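Local coordinates for conserved domain protein (Bacillus anthracis, PDB 3FBQ) that is of unknown function but is built largely of antiparallel beta-sheets and carries two sequence regions of the immunoglobulin-like E-set clan, at residues L54-S59 with V115-N120; V40-N45 with W137-T142; R189-S194 with E275-D280; R245-V250 with K279-D284. One frame throughout, in Å; residues are numbered along the deposited sequence.

Contact 1 of 4, residues L54-S59 with V115-N120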
# COMPACT_ATOMS: atom_id res chain seq x y z
N LEU A 54 9.84 15.85 -9.17
CA LEU A 54 8.68 16.59 -8.73
C LEU A 54 8.68 16.53 -7.22
O LEU A 54 8.83 15.45 -6.64
CB LEU A 54 7.45 15.95 -9.27
CG LEU A 54 6.15 16.32 -8.58
CD1 LEU A 54 5.55 17.68 -9.02
CD2 LEU A 54 5.14 15.15 -8.79
N SER A 55 8.60 17.68 -6.57
CA SER A 55 8.70 17.69 -5.14
C SER A 55 7.48 18.40 -4.68
O SER A 55 7.01 19.37 -5.29
CB SER A 55 9.97 18.33 -4.59
OG SER A 55 11.05 18.27 -5.53
N ILE A 56 6.95 17.84 -3.61
CA ILE A 56 5.68 18.23 -3.09
C ILE A 56 5.76 18.33 -1.57
O ILE A 56 6.47 17.55 -0.90
CB ILE A 56 4.71 17.16 -3.52
CG1 ILE A 56 3.80 17.76 -4.53
CG2 ILE A 56 4.06 16.28 -2.34
CD1 ILE A 56 2.83 16.75 -4.93
N THR A 57 4.99 19.27 -1.05
CA THR A 57 5.02 19.63 0.33
C THR A 57 3.60 19.46 0.86
O THR A 57 2.62 19.74 0.14
CB THR A 57 5.59 21.04 0.37
OG1 THR A 57 6.99 20.96 0.72
CG2 THR A 57 4.90 21.88 1.30
N TYR A 58 3.45 18.94 2.07
CA TYR A 58 2.11 18.70 2.53
C TYR A 58 1.99 18.83 4.01
O TYR A 58 2.99 18.78 4.73
CB TYR A 58 1.63 17.31 2.11
CG TYR A 58 2.41 16.21 2.79
CD1 TYR A 58 3.55 15.64 2.17
CD2 TYR A 58 2.04 15.76 4.06
CE1 TYR A 58 4.27 14.70 2.78
CE2 TYR A 58 2.78 14.79 4.71
CZ TYR A 58 3.87 14.24 4.05
OH TYR A 58 4.59 13.28 4.71
N SER A 59 0.75 18.95 4.47
CA SER A 59 0.41 18.83 5.88
C SER A 59 -0.53 17.70 6.12
O SER A 59 -1.24 17.27 5.25
CB SER A 59 -0.23 20.10 6.40
OG SER A 59 0.34 21.13 5.65
N VAL A 115 4.29 17.66 -15.82
CA VAL A 115 4.25 16.39 -15.12
C VAL A 115 2.83 16.19 -14.60
O VAL A 115 2.39 16.95 -13.77
CB VAL A 115 5.16 16.36 -13.85
CG1 VAL A 115 5.00 15.01 -13.09
CG2 VAL A 115 6.60 16.55 -14.20
N ASN A 116 2.15 15.16 -15.08
CA ASN A 116 0.86 14.75 -14.53
C ASN A 116 1.07 13.77 -13.42
O ASN A 116 1.67 12.70 -13.60
CB ASN A 116 0.01 14.13 -15.62
CG ASN A 116 0.03 14.96 -16.91
OD1 ASN A 116 -0.50 16.09 -16.94
ND2 ASN A 116 0.64 14.41 -17.99
N PHE A 117 0.59 14.06 -12.24
CA PHE A 117 0.82 13.04 -11.21
C PHE A 117 -0.43 12.73 -10.41
O PHE A 117 -1.38 13.52 -10.49
CB PHE A 117 1.97 13.46 -10.33
CG PHE A 117 1.67 14.68 -9.58
CD1 PHE A 117 1.14 14.61 -8.32
CD2 PHE A 117 1.84 15.94 -10.19
CE1 PHE A 117 0.83 15.76 -7.60
CE2 PHE A 117 1.54 17.15 -9.49
CZ PHE A 117 1.06 17.04 -8.18
N ARG A 118 -0.45 11.62 -9.67
CA ARG A 118 -1.57 11.38 -8.73
C ARG A 118 -0.98 11.01 -7.43
O ARG A 118 -0.12 10.11 -7.33
CB ARG A 118 -2.59 10.30 -9.17
CG ARG A 118 -2.78 10.23 -10.70
CD ARG A 118 -4.20 10.20 -11.29
NE ARG A 118 -4.92 8.95 -11.02
CZ ARG A 118 -6.07 8.54 -11.58
NH1 ARG A 118 -6.70 9.26 -12.53
NH2 ARG A 118 -6.62 7.38 -11.20
N TRP A 119 -1.45 11.71 -6.41
CA TRP A 119 -1.11 11.34 -5.04
C TRP A 119 -2.28 10.59 -4.41
O TRP A 119 -3.32 11.18 -4.12
CB TRP A 119 -0.73 12.59 -4.23
CG TRP A 119 0.01 12.25 -3.00
CD1 TRP A 119 0.78 11.14 -2.79
CD2 TRP A 119 0.06 13.00 -1.79
NE1 TRP A 119 1.31 11.15 -1.53
CE2 TRP A 119 0.88 12.27 -0.88
CE3 TRP A 119 -0.51 14.23 -1.38
CZ2 TRP A 119 1.15 12.73 0.40
CZ3 TRP A 119 -0.21 14.70 -0.11
CH2 TRP A 119 0.60 13.95 0.77
N ASN A 120 -2.13 9.30 -4.24
CA ASN A 120 -3.28 8.47 -3.84
C ASN A 120 -2.99 7.84 -2.47
O ASN A 120 -2.16 6.91 -2.38
CB ASN A 120 -3.61 7.34 -4.88
CG ASN A 120 -4.01 7.88 -6.27
OD1 ASN A 120 -4.72 8.90 -6.40
ND2 ASN A 120 -3.54 7.21 -7.31

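Contact 2 of 4, residues V40-N45 with W137-T142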
# COMPACT_ATOMS: atom_id res chain seq x y z
N VAL A 40 -9.07 12.90 9.22
CA VAL A 40 -7.77 13.29 8.69
C VAL A 40 -7.83 14.27 7.46
O VAL A 40 -8.28 13.92 6.35
CB VAL A 40 -6.92 11.98 8.37
CG1 VAL A 40 -5.46 12.28 7.98
CG2 VAL A 40 -6.97 11.02 9.55
N LYS A 41 -7.30 15.47 7.66
CA LYS A 41 -7.21 16.48 6.64
C LYS A 41 -5.82 16.42 6.07
O LYS A 41 -4.87 16.66 6.82
CB LYS A 41 -7.45 17.84 7.32
CG LYS A 41 -7.81 18.99 6.38
CD LYS A 41 -8.23 20.28 7.08
CE LYS A 41 -8.23 21.40 6.04
NZ LYS A 41 -8.24 22.84 6.53
N VAL A 42 -5.67 16.04 4.79
CA VAL A 42 -4.37 16.15 4.08
C VAL A 42 -4.39 17.35 3.10
O VAL A 42 -5.31 17.45 2.31
CB VAL A 42 -4.02 14.90 3.26
CG1 VAL A 42 -2.63 15.09 2.52
CG2 VAL A 42 -4.03 13.61 4.15
N THR A 43 -3.40 18.27 3.23
CA THR A 43 -3.17 19.40 2.36
C THR A 43 -1.89 19.22 1.60
O THR A 43 -0.89 18.76 2.15
CB THR A 43 -3.01 20.63 3.18
OG1 THR A 43 -4.20 20.73 3.93
CG2 THR A 43 -2.89 21.95 2.30
N ILE A 44 -1.92 19.59 0.32
CA ILE A 44 -0.73 19.51 -0.52
C ILE A 44 -0.23 20.91 -0.89
O ILE A 44 -0.75 21.54 -1.81
CB ILE A 44 -1.00 18.72 -1.81
CG1 ILE A 44 -0.33 17.34 -1.74
CG2 ILE A 44 -0.51 19.49 -3.02
CD1 ILE A 44 0.25 16.88 -3.05
N ASN A 45 0.78 21.38 -0.16
CA ASN A 45 1.06 22.81 -0.08
C ASN A 45 1.83 23.32 -1.29
O ASN A 45 1.23 23.72 -2.29
CB ASN A 45 1.83 23.13 1.20
CG ASN A 45 0.97 23.01 2.45
OD1 ASN A 45 0.08 23.83 2.69
ND2 ASN A 45 1.24 21.98 3.25
N TRP A 137 -7.55 9.51 0.21
CA TRP A 137 -7.34 10.93 0.08
C TRP A 137 -6.57 11.01 -1.19
O TRP A 137 -5.52 10.41 -1.28
CB TRP A 137 -6.48 11.42 1.22
CG TRP A 137 -7.05 11.27 2.64
CD1 TRP A 137 -7.60 12.24 3.39
CD2 TRP A 137 -7.09 10.06 3.46
NE1 TRP A 137 -8.00 11.74 4.62
CE2 TRP A 137 -7.69 10.41 4.69
CE3 TRP A 137 -6.71 8.71 3.25
CZ2 TRP A 137 -7.90 9.47 5.72
CZ3 TRP A 137 -6.92 7.80 4.26
CH2 TRP A 137 -7.51 8.17 5.48
N ASN A 138 -7.08 11.69 -2.21
CA ASN A 138 -6.52 11.64 -3.55
C ASN A 138 -6.32 13.03 -4.11
O ASN A 138 -7.19 13.88 -3.93
CB ASN A 138 -7.44 10.87 -4.47
CG ASN A 138 -7.72 9.47 -3.96
OD1 ASN A 138 -8.78 8.93 -4.23
ND2 ASN A 138 -6.80 8.90 -3.16
N PHE A 139 -5.20 13.27 -4.78
CA PHE A 139 -5.06 14.46 -5.59
C PHE A 139 -4.56 13.99 -6.93
O PHE A 139 -3.63 13.19 -7.02
CB PHE A 139 -4.09 15.49 -4.99
CG PHE A 139 -4.28 15.76 -3.50
CD1 PHE A 139 -4.71 16.98 -3.06
CD2 PHE A 139 -3.99 14.78 -2.54
CE1 PHE A 139 -4.89 17.24 -1.67
CE2 PHE A 139 -4.19 15.00 -1.17
CZ PHE A 139 -4.61 16.23 -0.73
N ALA A 140 -5.22 14.51 -7.98
CA ALA A 140 -4.85 14.28 -9.38
C ALA A 140 -4.55 15.64 -10.02
O ALA A 140 -5.46 16.42 -10.24
CB ALA A 140 -6.00 13.62 -10.11
N LEU A 141 -3.32 15.94 -10.35
CA LEU A 141 -3.09 17.26 -10.94
C LEU A 141 -1.85 17.32 -11.85
O LEU A 141 -0.98 16.47 -11.77
CB LEU A 141 -3.12 18.34 -9.83
CG LEU A 141 -2.32 18.00 -8.58
CD1 LEU A 141 -1.16 18.87 -8.62
CD2 LEU A 141 -3.06 18.28 -7.29
N THR A 142 -1.75 18.26 -12.76
CA THR A 142 -0.51 18.25 -13.56
C THR A 142 0.26 19.57 -13.29
O THR A 142 -0.35 20.63 -13.15
CB THR A 142 -0.84 18.04 -15.02
OG1 THR A 142 -1.27 19.27 -15.56
CG2 THR A 142 -2.06 17.11 -15.19

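Contact 3 of 4, residues R189-S194 with E275-D280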
# COMPACT_ATOMS: atom_id res chain seq x y z
N ARG A 189 34.31 -6.67 -9.83
CA ARG A 189 33.01 -7.26 -9.43
C ARG A 189 33.24 -8.44 -8.51
O ARG A 189 32.41 -8.74 -7.62
CB ARG A 189 32.19 -7.76 -10.63
CG ARG A 189 31.99 -6.76 -11.72
CD ARG A 189 30.86 -7.18 -12.59
NE ARG A 189 30.38 -6.02 -13.30
CZ ARG A 189 29.17 -5.88 -13.83
NH1 ARG A 189 28.26 -6.86 -13.74
NH2 ARG A 189 28.86 -4.74 -14.43
N LYS A 190 34.38 -9.10 -8.74
CA LYS A 190 34.64 -10.37 -8.12
C LYS A 190 35.02 -10.23 -6.67
O LYS A 190 34.65 -11.07 -5.85
CB LYS A 190 35.68 -11.15 -8.92
CG LYS A 190 35.08 -11.75 -10.19
CD LYS A 190 35.77 -13.07 -10.60
CE LYS A 190 37.21 -12.88 -11.08
NZ LYS A 190 37.25 -12.32 -12.46
N GLU A 191 35.72 -9.15 -6.32
CA GLU A 191 36.07 -9.00 -4.91
C GLU A 191 35.12 -8.12 -4.09
O GLU A 191 35.40 -7.81 -2.93
CB GLU A 191 37.54 -8.63 -4.69
CG GLU A 191 37.98 -7.28 -5.23
CD GLU A 191 39.28 -6.75 -4.57
OE1 GLU A 191 39.26 -6.41 -3.36
OE2 GLU A 191 40.32 -6.66 -5.28
N TRP A 192 34.00 -7.73 -4.70
CA TRP A 192 33.14 -6.70 -4.13
C TRP A 192 31.71 -6.82 -4.66
O TRP A 192 31.49 -7.14 -5.82
CB TRP A 192 33.70 -5.31 -4.45
CG TRP A 192 35.12 -5.11 -4.00
CD1 TRP A 192 36.24 -5.27 -4.75
CD2 TRP A 192 35.55 -4.73 -2.69
NE1 TRP A 192 37.36 -5.01 -3.99
CE2 TRP A 192 36.96 -4.67 -2.72
CE3 TRP A 192 34.90 -4.42 -1.50
CZ2 TRP A 192 37.72 -4.32 -1.61
CZ3 TRP A 192 35.65 -4.07 -0.39
CH2 TRP A 192 37.05 -4.02 -0.45
N ASP A 193 30.75 -6.56 -3.78
CA ASP A 193 29.35 -6.87 -4.07
C ASP A 193 28.45 -5.66 -3.83
O ASP A 193 27.24 -5.72 -4.05
CB ASP A 193 28.88 -8.05 -3.22
CG ASP A 193 29.49 -9.37 -3.66
OD1 ASP A 193 29.66 -9.56 -4.88
OD2 ASP A 193 29.79 -10.20 -2.78
N SER A 194 29.06 -4.56 -3.39
CA SER A 194 28.32 -3.32 -3.19
C SER A 194 29.20 -2.11 -3.48
O SER A 194 29.67 -1.43 -2.57
CB SER A 194 27.79 -3.24 -1.76
OG SER A 194 27.82 -1.91 -1.27
N GLU A 275 40.25 -8.29 7.35
CA GLU A 275 39.21 -7.60 8.11
C GLU A 275 39.15 -6.12 7.75
O GLU A 275 38.10 -5.49 7.86
CB GLU A 275 39.45 -7.76 9.61
CG GLU A 275 38.36 -8.54 10.34
CD GLU A 275 37.27 -9.02 9.40
OE1 GLU A 275 36.18 -8.41 9.38
OE2 GLU A 275 37.50 -10.02 8.68
N ALA A 276 40.28 -5.58 7.31
CA ALA A 276 40.32 -4.23 6.76
C ALA A 276 40.10 -4.25 5.25
O ALA A 276 39.57 -3.29 4.68
CB ALA A 276 41.64 -3.56 7.10
N LYS A 277 40.51 -5.34 4.61
CA LYS A 277 40.30 -5.50 3.18
C LYS A 277 38.88 -5.12 2.78
O LYS A 277 38.67 -4.20 1.99
CB LYS A 277 40.60 -6.94 2.76
CG LYS A 277 41.41 -7.06 1.48
CD LYS A 277 42.19 -5.78 1.20
CE LYS A 277 41.43 -4.88 0.24
NZ LYS A 277 42.10 -3.56 0.08
N LYS A 278 37.91 -5.84 3.32
CA LYS A 278 36.79 -6.34 2.54
C LYS A 278 35.57 -5.43 2.67
O LYS A 278 34.45 -5.82 2.33
CB LYS A 278 36.43 -7.77 2.96
CG LYS A 278 37.14 -8.85 2.16
CD LYS A 278 37.92 -8.25 0.99
CE LYS A 278 37.34 -8.71 -0.34
NZ LYS A 278 35.99 -9.31 -0.19
N LYS A 279 35.79 -4.23 3.18
CA LYS A 279 34.87 -3.12 2.94
C LYS A 279 35.59 -1.78 3.06
O LYS A 279 35.78 -1.26 4.16
CB LYS A 279 33.70 -3.17 3.92
CG LYS A 279 33.49 -4.54 4.55
CD LYS A 279 32.19 -4.58 5.35
CE LYS A 279 32.46 -4.51 6.84
NZ LYS A 279 32.60 -5.86 7.45
N ASP A 280 35.98 -1.22 1.92
CA ASP A 280 36.60 0.15 1.88
C ASP A 280 36.00 1.34 1.07
O ASP A 280 34.97 1.22 0.41
CB ASP A 280 38.17 0.09 1.78
CG ASP A 280 38.70 -0.55 0.47
OD1 ASP A 280 38.05 -1.46 -0.11
OD2 ASP A 280 39.81 -0.15 0.05

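Contact 4 of 4, residues R245-V250 with K279-D284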
# COMPACT_ATOMS: atom_id res chain seq x y z
N ARG A 245 33.61 9.62 -4.73
CA ARG A 245 33.91 8.78 -3.56
C ARG A 245 33.35 7.39 -3.84
O ARG A 245 32.21 7.27 -4.27
CB ARG A 245 33.26 9.37 -2.31
CG ARG A 245 34.10 10.46 -1.66
CD ARG A 245 33.26 11.65 -1.15
NE ARG A 245 34.02 12.92 -1.12
CZ ARG A 245 35.36 13.04 -0.96
NH1 ARG A 245 36.14 11.96 -0.77
NH2 ARG A 245 35.93 14.25 -0.97
N VAL A 246 34.13 6.34 -3.64
CA VAL A 246 33.62 5.00 -3.99
C VAL A 246 33.63 4.14 -2.75
O VAL A 246 34.68 3.98 -2.16
CB VAL A 246 34.48 4.33 -5.09
CG1 VAL A 246 34.08 2.89 -5.26
CG2 VAL A 246 34.30 5.02 -6.37
N HIS A 247 32.48 3.60 -2.35
CA HIS A 247 32.38 2.82 -1.09
C HIS A 247 32.12 1.34 -1.38
O HIS A 247 31.00 0.95 -1.76
CB HIS A 247 31.32 3.36 -0.10
CG HIS A 247 31.07 4.83 -0.24
ND1 HIS A 247 32.05 5.77 -0.01
CD2 HIS A 247 29.96 5.52 -0.60
CE1 HIS A 247 31.55 6.98 -0.22
NE2 HIS A 247 30.28 6.86 -0.59
N LEU A 248 33.16 0.55 -1.17
CA LEU A 248 33.18 -0.86 -1.48
C LEU A 248 32.95 -1.70 -0.24
O LEU A 248 33.47 -1.40 0.84
CB LEU A 248 34.53 -1.22 -2.04
CG LEU A 248 34.86 -0.22 -3.11
CD1 LEU A 248 36.37 0.04 -3.09
CD2 LEU A 248 34.33 -0.74 -4.43
N ARG A 249 32.17 -2.76 -0.41
CA ARG A 249 31.77 -3.57 0.72
C ARG A 249 31.67 -5.05 0.31
O ARG A 249 31.64 -5.36 -0.88
CB ARG A 249 30.43 -3.04 1.23
CG ARG A 249 30.51 -2.26 2.54
CD ARG A 249 30.85 -0.75 2.44
NE ARG A 249 30.31 -0.01 3.61
CZ ARG A 249 30.50 1.29 3.88
NH1 ARG A 249 31.23 2.08 3.08
NH2 ARG A 249 29.93 1.80 4.98
N VAL A 250 31.67 -5.95 1.28
CA VAL A 250 31.28 -7.34 1.00
C VAL A 250 30.15 -7.80 1.96
O VAL A 250 29.09 -8.25 1.52
CB VAL A 250 32.50 -8.33 1.01
CG1 VAL A 250 32.41 -9.31 2.18
CG2 VAL A 250 32.59 -9.10 -0.32
N LYS A 279 35.79 -4.23 3.18
CA LYS A 279 34.87 -3.12 2.94
C LYS A 279 35.59 -1.78 3.06
O LYS A 279 35.78 -1.26 4.16
CB LYS A 279 33.70 -3.17 3.92
CG LYS A 279 33.49 -4.54 4.55
CD LYS A 279 32.19 -4.58 5.35
CE LYS A 279 32.46 -4.51 6.84
NZ LYS A 279 32.60 -5.86 7.45
N ASP A 280 35.98 -1.22 1.92
CA ASP A 280 36.60 0.15 1.88
C ASP A 280 36.00 1.34 1.07
O ASP A 280 34.97 1.22 0.41
CB ASP A 280 38.17 0.09 1.78
CG ASP A 280 38.70 -0.55 0.47
OD1 ASP A 280 38.05 -1.46 -0.11
OD2 ASP A 280 39.81 -0.15 0.05
N ILE A 281 36.65 2.49 1.17
CA ILE A 281 36.29 3.72 0.50
C ILE A 281 37.52 4.24 -0.30
O ILE A 281 38.62 4.28 0.24
CB ILE A 281 35.74 4.76 1.57
CG1 ILE A 281 34.60 4.12 2.39
CG2 ILE A 281 35.38 6.14 0.90
CD1 ILE A 281 33.46 5.07 2.91
N VAL A 282 37.35 4.57 -1.60
CA VAL A 282 38.44 5.15 -2.46
C VAL A 282 37.98 6.47 -3.18
O VAL A 282 36.79 6.83 -3.01
CB VAL A 282 39.13 4.05 -3.38
CG1 VAL A 282 39.27 2.73 -2.63
CG2 VAL A 282 38.39 3.81 -4.65
N LEU A 283 38.86 7.16 -3.95
CA LEU A 283 38.58 8.47 -4.64
C LEU A 283 39.18 8.69 -6.04
O LEU A 283 39.95 7.87 -6.45
CB LEU A 283 39.04 9.62 -3.79
CG LEU A 283 39.19 9.35 -2.31
CD1 LEU A 283 37.86 9.39 -1.63
CD2 LEU A 283 39.88 8.04 -2.09
N ASP A 284 38.81 9.76 -6.76
CA ASP A 284 39.32 10.10 -8.14
C ASP A 284 39.38 11.64 -8.51
O ASP A 284 39.92 12.38 -7.72
CB ASP A 284 38.64 9.29 -9.24
CG ASP A 284 37.85 8.09 -8.72
OD1 ASP A 284 37.42 7.27 -9.54
OD2 ASP A 284 37.61 7.97 -7.53

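Contact 1 of 4, residues L54-S59 with V115-N120
Leu54 sets its CD2 methyl over one face of the Phe117 ring, 3.9 Å from the ring centroid and 23° off the normal, a CH-pi contact that sits off-centre toward CG. A chi1 of 162° puts leucine CG anti to the backbone N, and from there CD2 reaches the ring, the two side chains crossing at about a right angle. The same methyl reaches CG1 of Val115 at 4.3 Å. Two residues on, Ile56 meets Phe117 tip to tip: its CD1 comes within 3.5 Å of ring atom CE1, so that two aliphatic side chains from one strand share one phenyl group. At Tyr58 the partner becomes Trp119, whose CH2 corner lies over one face of the phenol ring, 3.5 Å from CG. The two aromatic planes meet obliquely at 49°. The axes of the two segments come within 10.1 Å, joined by no hydrogen bond, and belong to facing sheets, one through 53-62 and the other through 114-126. Leu76 of strand 71-78 also touches Leu54, Phe117 and Trp119. All six touching residues are buried and meet through carbon atoms, which implies that these sheet faces are held together by hydrophobic and dispersion forces.

Contact 2 of 4, residues V40-N45 with W137-T142
Val40 and Trp137 supply the one hydrogen bond between these two strands: indole NE1 donates to the backbone O of Val40 at 2.8 Å, with an N-H...O angle of 141°. NE1 also makes a weak hydrogen bond to Ser37 O, so this buried N-H has two main-chain acceptors near it.

Placements over a ring face or at a ring edge make up the second group. Val42 holds its CG2 methyl over the five-membered ring of Trp137, a CH-pi contact 4.3 Å from the centroid, the two side chains crossing at about a right angle. Phe139 turns its rim toward the same valine: the backbone O of Val42 lies in the ring plane, 3.3 Å from CZ. One face of this phenyl ring receives Ile44 CB, 4.2 Å from CE1.

The remaining contacts join aliphatic carbons to ring carbons. Val40 CB lies 3.8 Å from Trp137 CZ2, while the other methyl of Val42, CG1, anti to the backbone N (chi1 180°), approaches Phe139 CZ at 4.0 Å. Trp119 packs on Val42 and Ile44 from strand 114-126.

Outside this core, Asn138 OD1 bonds to Ser84 of the second subunit. Two segments from separate sheets, their axes coming within 8.6 Å and only 20° from parallel, packed through inward-facing residues, are characteristic of a beta-sandwich.

Contact 3 of 4, residues R189-S194 with E275-D280
Trp192 carries the packed half of this contact, pushing the rim of its six-membered ring against the backbone of 277-280. Trp192 CZ3 is 3.3 Å from Lys278 C, and it lies 3.5 Å from Lys279 CA, which sits in the ring plane at the edge. The carbonyl O of Lys277 also faces this edge, near CH2. A chi1 of -55° puts tryptophan CG anti to its own carbonyl carbon, next to helix 186-191, and Leu248 packs on the indole. Asp280 approaches the same ring, but the modelled closeness of its carboxylate is doubtful.

The solvent side is looser. Lys278 is well covered, yet the end of its side chain is lightly held: the chain, bent at chi2, chi3 and chi4, curls back to give Glu191 O a weak hydrogen bond from NZ at 3.2 Å. This NZ also hangs above the ring of Trp192, 5.1 Å from the six-membered centroid, which allows at most a weak cation-pi attraction. Glu191 and Lys277 are exposed, their charged atoms OE1 and NZ 5.3 Å apart.

Tyr222 OH hydrogen-bonds to Trp192 O. The arrangement is a loop-to-loop contact at the rim of a beta-sheet domain: a buried tryptophan beside a short helix packs edge-on against the long connection between strands 239-247 and 281-289.

Contact 4 of 4, residues R245-V250 with K279-D284
His247 and Ile281 cross obliquely on one face of an antiparallel ladder, where they form a non-hydrogen-bonded pair. The imidazole presents its rim to the isoleucine: CG2 lies in the ring plane, 3.5 Å from ND1, while CD1 comes up obliquely to the same nitrogen. Arg249 runs side by side with Ile281, pointing the same way, and the edge of its guanidinium meets the methyl (NH1 to CD1 3.7 Å). Farther along, Arg249 crosses Lys279 at about a right angle, the aliphatic CG of the arginine 3.6 Å from CB of the lysine. At the other end Leu283 CD1 touches the guanidinium edge of Arg245.

Val246 and Val282 meet on the opposite face, through CB and CG2 at 4.0 Å. The second methyl of Val282, CG1, is set anti to its carbonyl carbon (chi1 -38°), and there it meets CD1 of Leu248, which lies beyond the paired residues. Leu248 also runs alongside Asp280, both pointing the same way.

Main-chain bonds fix this register: Val246 and Val282 form a hydrogen-bonded pair, each N donating to the other's O at 2.8 Å. Strand 196-203 flanks 239-247 on its other side, with Val197 touching Val246. The chemistry thus differs by face: the paired valines are buried on one side, while on the other His247 and the guanidinium of Arg249 border Ile281, which stays exposed.

How the contacts relate
The four contacts form two clusters on opposite sides of the chain's centre. Contacts 1 and 2, centres 8 Å apart, join the same pair of facing sheets: strands 40-49 and 53-62 are neighbours in one, 114-126 and 131-144 in the other, and Thr57 and Asn45 are probably hydrogen-bonded through their backbones. Contacts 3 and 4, their centres also 8 Å apart, share Lys279 and Asp280; Asp193 N probably bonds to Arg249 O, and both contacts belong to the DUF5643 region of the chain. Between the clusters, the centres of contacts 1 and 4 are 35 Å apart and those of contacts 2 and 3 about 45 Å, with no direct touch, consistent with two separate beta domains.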